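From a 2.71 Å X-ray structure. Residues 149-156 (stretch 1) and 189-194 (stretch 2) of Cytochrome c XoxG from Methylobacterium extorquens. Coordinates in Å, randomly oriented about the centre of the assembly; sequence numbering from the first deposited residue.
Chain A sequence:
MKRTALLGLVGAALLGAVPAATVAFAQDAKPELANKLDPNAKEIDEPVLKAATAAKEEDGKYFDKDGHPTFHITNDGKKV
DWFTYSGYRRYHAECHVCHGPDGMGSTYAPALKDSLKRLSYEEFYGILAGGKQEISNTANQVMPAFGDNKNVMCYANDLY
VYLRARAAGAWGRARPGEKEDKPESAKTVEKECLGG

Stretch 1 (149-156) NKNVMCYA
Stretch 2 189-194: VEKECL

Stretch 1 is a short helical segment followed by a turn. N149 precedes the helix in an extended conformation (phi/psi -118/91°), and its t rotamer brings OD1 to 3.3 Å from N151 N, a weak capping bond with an N-H...O angle of 127°. K150 and N151 take helical angles (-68/-21° and -72/-12°), V152 departs to -107/-51°, and M153 returns to -62/-33°. The backbone oxygen N149 O accepts from both V152 N and M153 N, each at 2.8 Å, while C154 N reaches K150 O at 3.2 Å. A type I turn then runs from M153 to A156, with C154 at -72/-9° and Y155 at -118/26°; it is closed by A156 N to M153 O at 3.2 Å. Y155 is itself an N-cap residue, with A156 (-62/-43°) starting the next helix.

In stretch 2, V189 to C193 belong to a helix that begins earlier in the chain. From V189 (-85/-29°) through C193 (-63/-49°) the backbone remains helical, as the bonds C193 N to V189 O (2.8 Å) and L194 N to E190 O (3.2 Å) confirm. The nearest CA pairs are K150 CA to L194 CA at 6.0 Å and C154 CA to C193 CA at 6.1 Å; from the CA positions, K150 to C154 and V189 to C193 run in roughly opposite directions. Together the stretches bury 314 Å².

The covalent tie is a disulfide between C154 SG and C193 SG, 2.1 Å long with chi3 -87°, close to the right-angled torsion a disulfide prefers. Both CA-to-CB bonds point toward the opposite stretch; C154 is m (-60°) and C193 is t (-166°), so the sulfurs meet between the two backbones. Cysteine suits both places because the short side chains span this CA separation without strain evident in the torsion.

The polar tie lies at Y155. Its CA-to-CB bond points sideways, but chi1 -54° (m) and chi2 -80° carry the ring end nearer stretch 2, where Y155 OH donates to E190 OE2 in a very short hydrogen bond of 2.5 Å. The carboxylate oxygen sits at the ring edge, near its plane, as expected for a phenol donor. E190 also starts sideways; chi1 -139° lies between wells, chi2 is t (-176°) and chi3 is -33°, an extended path that delivers the carboxylate. Its other oxygen, OE1, is hydrogen-bonded elsewhere in the structure. The length of tyrosine lets a buried residue still reach a charged partner on the helix.

L194 adds van der Waals packing. With chi1 m (-65°) and chi2 t (-179°), L194 CD2 is its closest side-chain atom to K150 O, at 3.7 Å, and to C154 SG, an apolar contact at 4.1 Å; L194 CD1 is the closest to Y155 OH, at 3.8 Å. Leucine's fork thus spans from the first helical turn to the tyrosine. K150 contributes mainly near its backbone: its CA-to-CB bond points toward stretch 2, with K150 CB 4.4 Å from L194 CD2, but the end of the side chain leads away; K150 is an exposed residue.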

ATOM      1  N   ASN A 149      12.073  -8.036  11.443  1.00 16.90           N
ATOM      2  CA  ASN A 149      12.747  -7.506  10.262  1.00 21.55           C
ATOM      3  C   ASN A 149      12.386  -6.030  10.106  1.00 22.71           C
ATOM      4  O   ASN A 149      11.398  -5.683   9.453  1.00 20.56           O
ATOM      5  CB  ASN A 149      12.350  -8.333   9.046  1.00 25.65           C
ATOM      6  CG  ASN A 149      13.137  -7.990   7.816  1.00 19.77           C
ATOM      7  OD1 ASN A 149      13.907  -7.027   7.791  1.00 33.24           O
ATOM      8  ND2 ASN A 149      12.920  -8.762   6.758  1.00 26.98           N
ATOM      9  N   LYS A 150      13.208  -5.160  10.697  1.00 25.68           N
ATOM     10  CA  LYS A 150      12.906  -3.733  10.708  1.00 24.02           C
ATOM     11  C   LYS A 150      12.994  -3.123   9.318  1.00 21.13           C
ATOM     12  O   LYS A 150      12.391  -2.077   9.076  1.00 31.21           O
ATOM     13  CB  LYS A 150      13.834  -2.992  11.688  1.00 24.66           C
ATOM     14  CG  LYS A 150      13.938  -3.623  13.092  1.00 51.41           C
ATOM     15  CD  LYS A 150      12.628  -4.335  13.504  1.00 76.07           C
ATOM     16  CE  LYS A 150      12.854  -5.394  14.585  1.00 60.13           C
ATOM     17  NZ  LYS A 150      13.109  -4.804  15.936  1.00 80.20           N
ATOM     18  N   ASN A 151      13.700  -3.760   8.391  1.00 21.33           N
ATOM     19  CA  ASN A 151      13.685  -3.288   7.016  1.00 27.87           C
ATOM     20  C   ASN A 151      12.356  -3.562   6.324  1.00 36.23           C
ATOM     21  O   ASN A 151      12.117  -3.038   5.229  1.00 43.59           O
ATOM     22  CB  ASN A 151      14.821  -3.938   6.230  1.00 50.45           C
ATOM     23  CG  ASN A 151      16.116  -3.181   6.361  1.00 53.72           C
ATOM     24  OD1 ASN A 151      16.248  -2.081   5.827  1.00 56.03           O
ATOM     25  ND2 ASN A 151      17.086  -3.758   7.079  1.00 49.03           N
ATOM     26  N   VAL A 152      11.501  -4.378   6.923  1.00 27.56           N
ATOM     27  CA  VAL A 152      10.140  -4.569   6.455  1.00 23.68           C
ATOM     28  C   VAL A 152       9.138  -3.886   7.375  1.00 15.87           C
ATOM     29  O   VAL A 152       8.314  -3.096   6.921  1.00 18.16           O
ATOM     30  CB  VAL A 152       9.820  -6.069   6.293  1.00 20.60           C
ATOM     31  CG1 VAL A 152       8.390  -6.252   5.863  1.00 24.45           C
ATOM     32  CG2 VAL A 152      10.736  -6.654   5.261  1.00 28.42           C
ATOM     33  N   MET A 153       9.219  -4.146   8.680  1.00 16.90           N
ATOM     34  CA  MET A 153       8.197  -3.639   9.585  1.00 22.28           C
ATOM     35  C   MET A 153       8.141  -2.120   9.598  1.00 20.34           C
ATOM     36  O   MET A 153       7.061  -1.548   9.762  1.00 33.07           O
ATOM     37  CB  MET A 153       8.425  -4.161  10.999  1.00 17.27           C
ATOM     38  CG  MET A 153       8.205  -5.648  11.145  1.00 18.23           C
ATOM     39  SD  MET A 153       6.683  -6.246  10.386  1.00 19.38           S
ATOM     40  CE  MET A 153       5.446  -5.526  11.462  1.00 27.52           C
ATOM     41  N   CYS A 154       9.273  -1.444   9.415  1.00 22.60           N
ATOM     42  CA  CYS A 154       9.243   0.014   9.440  1.00 18.43           C
ATOM     43  C   CYS A 154       8.589   0.598   8.210  1.00 12.46           C
ATOM     44  O   CYS A 154       8.369   1.809   8.164  1.00 31.41           O
ATOM     45  CB  CYS A 154      10.660   0.582   9.577  1.00 25.23           C
ATOM     46  SG  CYS A 154      11.514   0.056  11.077  1.00 53.87           S
ATOM     47  N   TYR A 155       8.302  -0.220   7.208  1.00 22.94           N
ATOM     48  CA  TYR A 155       7.600   0.225   6.017  1.00 22.58           C
ATOM     49  C   TYR A 155       6.270  -0.492   5.861  1.00 14.99           C
ATOM     50  O   TYR A 155       5.760  -0.613   4.745  1.00 21.41           O
ATOM     51  CB  TYR A 155       8.495   0.034   4.794  1.00 26.78           C
ATOM     52  CG  TYR A 155       9.833   0.703   4.995  1.00 40.45           C
ATOM     53  CD1 TYR A 155       9.976   2.074   4.821  1.00 41.97           C
ATOM     54  CD2 TYR A 155      10.945  -0.025   5.400  1.00 40.58           C
ATOM     55  CE1 TYR A 155      11.189   2.695   5.019  1.00 51.11           C
ATOM     56  CE2 TYR A 155      12.163   0.589   5.600  1.00 47.98           C
ATOM     57  CZ  TYR A 155      12.280   1.949   5.409  1.00 53.56           C
ATOM     58  OH  TYR A 155      13.498   2.562   5.607  1.00 65.94           O
ATOM     59  N   ALA A 156       5.697  -0.954   6.977  1.00 19.42           N
ATOM     60  CA  ALA A 156       4.423  -1.665   6.947  1.00 13.73           C
ATOM     61  C   ALA A 156       3.301  -0.788   6.407  1.00 16.39           C
ATOM     62  O   ALA A 156       2.472  -1.249   5.617  1.00 14.54           O
ATOM     63  CB  ALA A 156       4.076  -2.154   8.348  1.00 12.55           C
ATOM     64  N   VAL A 189      11.127   9.267  11.641  1.00 75.37           N
ATOM     65  CA  VAL A 189      10.697   7.989  12.202  1.00 89.88           C
ATOM     66  C   VAL A 189      11.392   6.818  11.506  1.00 75.48           C
ATOM     67  O   VAL A 189      11.590   5.764  12.120  1.00 66.71           O
ATOM     68  CB  VAL A 189       9.167   7.846  12.145  1.00 83.39           C
ATOM     69  CG1 VAL A 189       8.677   7.721  10.706  1.00 80.80           C
ATOM     70  CG2 VAL A 189       8.713   6.657  12.995  1.00 63.13           C
ATOM     71  N   GLU A 190      11.764   6.983  10.234  1.00 71.48           N
ATOM     72  CA  GLU A 190      12.643   6.021   9.577  1.00 70.01           C
ATOM     73  C   GLU A 190      13.980   5.929  10.303  1.00 67.76           C
ATOM     74  O   GLU A 190      14.502   4.832  10.533  1.00 64.17           O
ATOM     75  CB  GLU A 190      12.850   6.422   8.116  1.00 73.56           C
ATOM     76  CG  GLU A 190      12.823   5.273   7.129  1.00 64.60           C
ATOM     77  CD  GLU A 190      13.128   5.724   5.706  1.00 82.82           C
ATOM     78  OE1 GLU A 190      12.764   6.866   5.351  1.00 84.06           O
ATOM     79  OE2 GLU A 190      13.733   4.942   4.939  1.00 85.87           O
ATOM     80  N   LYS A 191      14.557   7.086  10.654  1.00 74.88           N
ATOM     81  CA  LYS A 191      15.698   7.165  11.560  1.00 69.31           C
ATOM     82  C   LYS A 191      15.517   6.275  12.781  1.00 69.66           C
ATOM     83  O   LYS A 191      16.268   5.318  12.998  1.00 63.10           O
ATOM     84  CB  LYS A 191      15.884   8.622  12.006  1.00 84.99           C
ATOM     85  CG  LYS A 191      16.911   8.845  13.128  1.00 92.13           C
ATOM     86  CD  LYS A 191      16.459   9.948  14.100  1.00 76.21           C
ATOM     87  CE  LYS A 191      16.817   9.642  15.557  1.00 76.23           C
ATOM     88  NZ  LYS A 191      16.103   8.461  16.116  1.00 75.47           N
ATOM     89  N   GLU A 192      14.497   6.595  13.579  1.00 75.71           N
ATOM     90  CA  GLU A 192      14.322   5.984  14.892  1.00 72.72           C
ATOM     91  C   GLU A 192      13.980   4.502  14.780  1.00 75.54           C
ATOM     92  O   GLU A 192      14.498   3.682  15.546  1.00 76.43           O
ATOM     93  CB  GLU A 192      13.238   6.746  15.664  1.00 78.06           C
ATOM     94  CG  GLU A 192      12.842   6.132  17.007  1.00 95.72           C
ATOM     95  CD  GLU A 192      11.878   7.010  17.803  1.00101.00           C
ATOM     96  OE1 GLU A 192      11.798   8.229  17.518  1.00 95.12           O
ATOM     97  OE2 GLU A 192      11.207   6.482  18.720  1.00 79.67           O
ATOM     98  N   CYS A 193      13.118   4.137  13.827  1.00 64.82           N
ATOM     99  CA  CYS A 193      12.678   2.749  13.717  1.00 54.79           C
ATOM    100  C   CYS A 193      13.848   1.819  13.396  1.00 53.25           C
ATOM    101  O   CYS A 193      14.042   0.787  14.054  1.00 57.31           O
ATOM    102  CB  CYS A 193      11.582   2.649  12.656  1.00 48.58           C
ATOM    103  SG  CYS A 193      10.629   1.112  12.622  1.00 60.55           S
ATOM    104  N   LEU A 194      14.641   2.172  12.393  1.00 39.17           N
ATOM    105  CA  LEU A 194      15.790   1.373  12.005  1.00 38.83           C
ATOM    106  C   LEU A 194      16.824   1.302  13.123  1.00 50.54           C
ATOM    107  O   LEU A 194      17.703   2.159  13.221  1.00 54.18           O
ATOM    108  CB  LEU A 194      16.421   1.947  10.736  1.00 48.51           C
ATOM    109  CG  LEU A 194      15.543   1.896   9.481  1.00 48.21           C
ATOM    110  CD1 LEU A 194      16.263   2.466   8.270  1.00 39.09           C
ATOM    111  CD2 LEU A 194      15.079   0.474   9.201  1.00 39.45           C
TER